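Local coordinates for protein O-succinylhomoserine sulfhydrylase (Mycobacterium tuberculosis, PDB 3NDN) that probably catalyses the pyridoxal-phosphate-dependent formation of L-homocysteine from O-succinyl-L-homoserine and hydrogen sulfide in methionine biosynthesis, at residues D362-T368 and R394-E400. Numbering follows the deposited sequence.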
loop_
_atom_site.group_PDB
_atom_site.type_symbol
_atom_site.label_atom_id
_atom_site.label_comp_id
_atom_site.label_asym_id
_atom_site.label_seq_id
_atom_site.Cartn_x
_atom_site.Cartn_y
_atom_site.Cartn_z
ATOM N N ASP A 362 -10.301 -8.154 16.870
ATOM C CA ASP A 362 -8.980 -7.492 16.773
ATOM C C ASP A 362 -8.015 -8.161 17.747
ATOM O O ASP A 362 -8.436 -8.711 18.783
ATOM C CB ASP A 362 -9.144 -5.993 17.107
ATOM C CG ASP A 362 -7.933 -5.110 16.692
ATOM O OD1 ASP A 362 -6.772 -5.579 16.587
ATOM O OD2 ASP A 362 -8.162 -3.885 16.501
ATOM N N ALA A 363 -6.720 -8.122 17.421
ATOM C CA ALA A 363 -5.674 -8.553 18.364
ATOM C C ALA A 363 -5.607 -7.656 19.620
ATOM O O ALA A 363 -5.151 -8.092 20.677
ATOM C CB ALA A 363 -4.317 -8.595 17.675
ATOM N N LYS A 364 -6.050 -6.402 19.491
ATOM C CA LYS A 364 -6.198 -5.492 20.641
ATOM C C LYS A 364 -7.533 -5.756 21.344
ATOM O O LYS A 364 -8.589 -5.761 20.693
ATOM C CB LYS A 364 -6.130 -4.025 20.163
ATOM C CG LYS A 364 -4.738 -3.563 19.668
ATOM C CD LYS A 364 -4.794 -2.171 19.014
ATOM C CE LYS A 364 -3.407 -1.617 18.631
ATOM N NZ LYS A 364 -2.569 -2.544 17.791
ATOM N N SER A 365 -7.508 -5.977 22.667
ATOM C CA SER A 365 -8.751 -6.176 23.415
ATOM C C SER A 365 -9.524 -4.863 23.573
ATOM O O SER A 365 -8.919 -3.809 23.746
ATOM C CB SER A 365 -8.478 -6.806 24.783
ATOM O OG SER A 365 -7.998 -8.137 24.647
ATOM N N LEU A 366 -10.853 -4.953 23.494
ATOM C CA LEU A 366 -11.764 -3.788 23.497
ATOM C C LEU A 366 -12.999 -3.999 24.415
ATOM O O LEU A 366 -13.442 -5.142 24.621
ATOM C CB LEU A 366 -12.242 -3.482 22.075
ATOM C CG LEU A 366 -11.257 -3.449 20.903
ATOM C CD1 LEU A 366 -11.995 -3.403 19.598
ATOM C CD2 LEU A 366 -10.300 -2.257 21.006
ATOM N N VAL A 367 -13.561 -2.895 24.937
ATOM C CA VAL A 367 -14.739 -2.930 25.833
ATOM C C VAL A 367 -15.817 -1.912 25.403
ATOM O O VAL A 367 -15.490 -0.799 24.987
ATOM C CB VAL A 367 -14.343 -2.754 27.341
ATOM C CG1 VAL A 367 -13.738 -1.364 27.632
ATOM C CG2 VAL A 367 -15.525 -3.012 28.263
ATOM N N THR A 368 -17.086 -2.314 25.477
ATOM C CA THR A 368 -18.196 -1.402 25.150
ATOM C C THR A 368 -19.429 -1.555 26.078
ATOM O O THR A 368 -19.630 -2.610 26.698
ATOM C CB THR A 368 -18.580 -1.506 23.640
ATOM O OG1 THR A 368 -19.327 -0.349 23.258
ATOM C CG2 THR A 368 -19.415 -2.764 23.355
ATOM N N ARG A 394 -19.738 -5.573 27.608
ATOM C CA ARG A 394 -19.233 -6.562 26.622
ATOM C C ARG A 394 -17.715 -6.423 26.370
ATOM O O ARG A 394 -17.245 -5.326 26.041
ATOM C CB ARG A 394 -19.961 -6.400 25.281
ATOM C CG ARG A 394 -19.784 -7.596 24.334
ATOM C CD ARG A 394 -20.239 -7.289 22.903
ATOM N NE ARG A 394 -19.375 -6.315 22.224
ATOM C CZ ARG A 394 -19.633 -5.794 21.023
ATOM N NH1 ARG A 394 -20.742 -6.133 20.362
ATOM N NH2 ARG A 394 -18.793 -4.914 20.483
ATOM N N ILE A 395 -16.961 -7.523 26.501
ATOM C CA ILE A 395 -15.498 -7.497 26.269
ATOM C C ILE A 395 -15.084 -8.374 25.063
ATOM O O ILE A 395 -15.447 -9.561 24.978
ATOM C CB ILE A 395 -14.677 -7.911 27.528
ATOM C CG1 ILE A 395 -14.909 -6.918 28.679
ATOM C CG2 ILE A 395 -13.161 -7.991 27.205
ATOM C CD1 ILE A 395 -14.285 -7.351 30.013
ATOM N N SER A 396 -14.344 -7.770 24.140
ATOM C CA SER A 396 -13.793 -8.463 22.961
ATOM C C SER A 396 -12.342 -8.855 23.238
ATOM O O SER A 396 -11.492 -7.991 23.451
ATOM C CB SER A 396 -13.922 -7.564 21.731
ATOM O OG SER A 396 -13.412 -8.162 20.545
ATOM N N VAL A 397 -12.061 -10.160 23.240
ATOM C CA VAL A 397 -10.737 -10.703 23.647
ATOM C C VAL A 397 -9.734 -10.880 22.497
ATOM O O VAL A 397 -10.015 -11.580 21.511
ATOM C CB VAL A 397 -10.900 -12.027 24.444
ATOM C CG1 VAL A 397 -9.533 -12.634 24.863
ATOM C CG2 VAL A 397 -11.763 -11.779 25.699
ATOM N N GLY A 398 -8.565 -10.244 22.651
ATOM C CA GLY A 398 -7.494 -10.263 21.661
ATOM C C GLY A 398 -6.341 -11.199 22.034
ATOM O O GLY A 398 -6.563 -12.322 22.496
ATOM N N LEU A 399 -5.117 -10.719 21.833
ATOM C CA LEU A 399 -3.908 -11.542 21.923
ATOM C C LEU A 399 -2.936 -11.162 23.043
ATOM O O LEU A 399 -1.888 -11.802 23.202
ATOM C CB LEU A 399 -3.185 -11.560 20.549
ATOM C CG LEU A 399 -3.885 -12.257 19.378
ATOM C CD1 LEU A 399 -3.103 -12.115 18.048
ATOM C CD2 LEU A 399 -4.154 -13.736 19.672
ATOM N N GLU A 400 -3.270 -10.150 23.842
ATOM C CA GLU A 400 -2.437 -9.812 25.009
ATOM C C GLU A 400 -2.385 -10.998 26.014
ATOM O O GLU A 400 -3.243 -11.898 25.973
ATOM C CB GLU A 400 -2.918 -8.524 25.705
ATOM C CG GLU A 400 -3.146 -7.322 24.782
ATOM C CD GLU A 400 -4.592 -7.197 24.287
ATOM O OE1 GLU A 400 -5.274 -8.218 24.104
ATOM O OE2 GLU A 400 -5.045 -6.064 24.049
HETATM O O HOH W 1 -10.778 -7.375 19.967
HETATM O O HOH W 2 -10.325 -11.077 18.895
#
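The carboxylate of Glu400 grips Ser365 twice: OE2 accepts from the backbone N of Ser365 at 2.8 Å, almost perfectly in line, and OE1 accepts from Ser365 OG, also at 2.8 Å. That hydroxyl in turn accepts from Gly398 N (OG to N, 3.0 Å), so one serine ties Gly398 and Glu400 of the loop after the strand together through three bonds. Nearby, Leu399 N donates to Ala363 O at 2.9 Å. Gly398 lies so close to Ala363 (CA to CA 4.1 Å) that a side chain here would collide with Ala363 O.

Follow the chains towards Thr368 and Arg394 and the pairing becomes regular antiparallel sheet. Leu366 with Ser396 and Thr368 with Arg394 are hydrogen-bonded pairs: Ser396 N to Leu366 O is 2.8 Å, and Leu366 N to Ser396 O, Thr368 N to Arg394 O and Arg394 N to Thr368 O are each 3.1 Å. Val367 and Ile395 form the non-hydrogen-bonded pair between them, CG2 of Val367 4.0 Å from CG1 of Ile395. These are neighbouring strands in the small C-terminal domain of this fold-type I PLP enzyme, with helix 402-413 covering Ile395. On the other face, Thr368 CG2 lies over the Arg394 guanidinium, whose NH1 is held by Asn177. Beside the loop pairing, water 1 joins Asp362 O, Lys364 O and Ser396 OG, while water 2 links Asp362 O to Val397 O.

The loop end also meets the second subunit: Lys364 NZ forms salt bridges with its Glu46 and Glu275. Glu400 holds Ser365 while its charge is balanced by Arg33 of that subunit, so loop pairing and interface share this carboxylate, with Lys364 a second charged link.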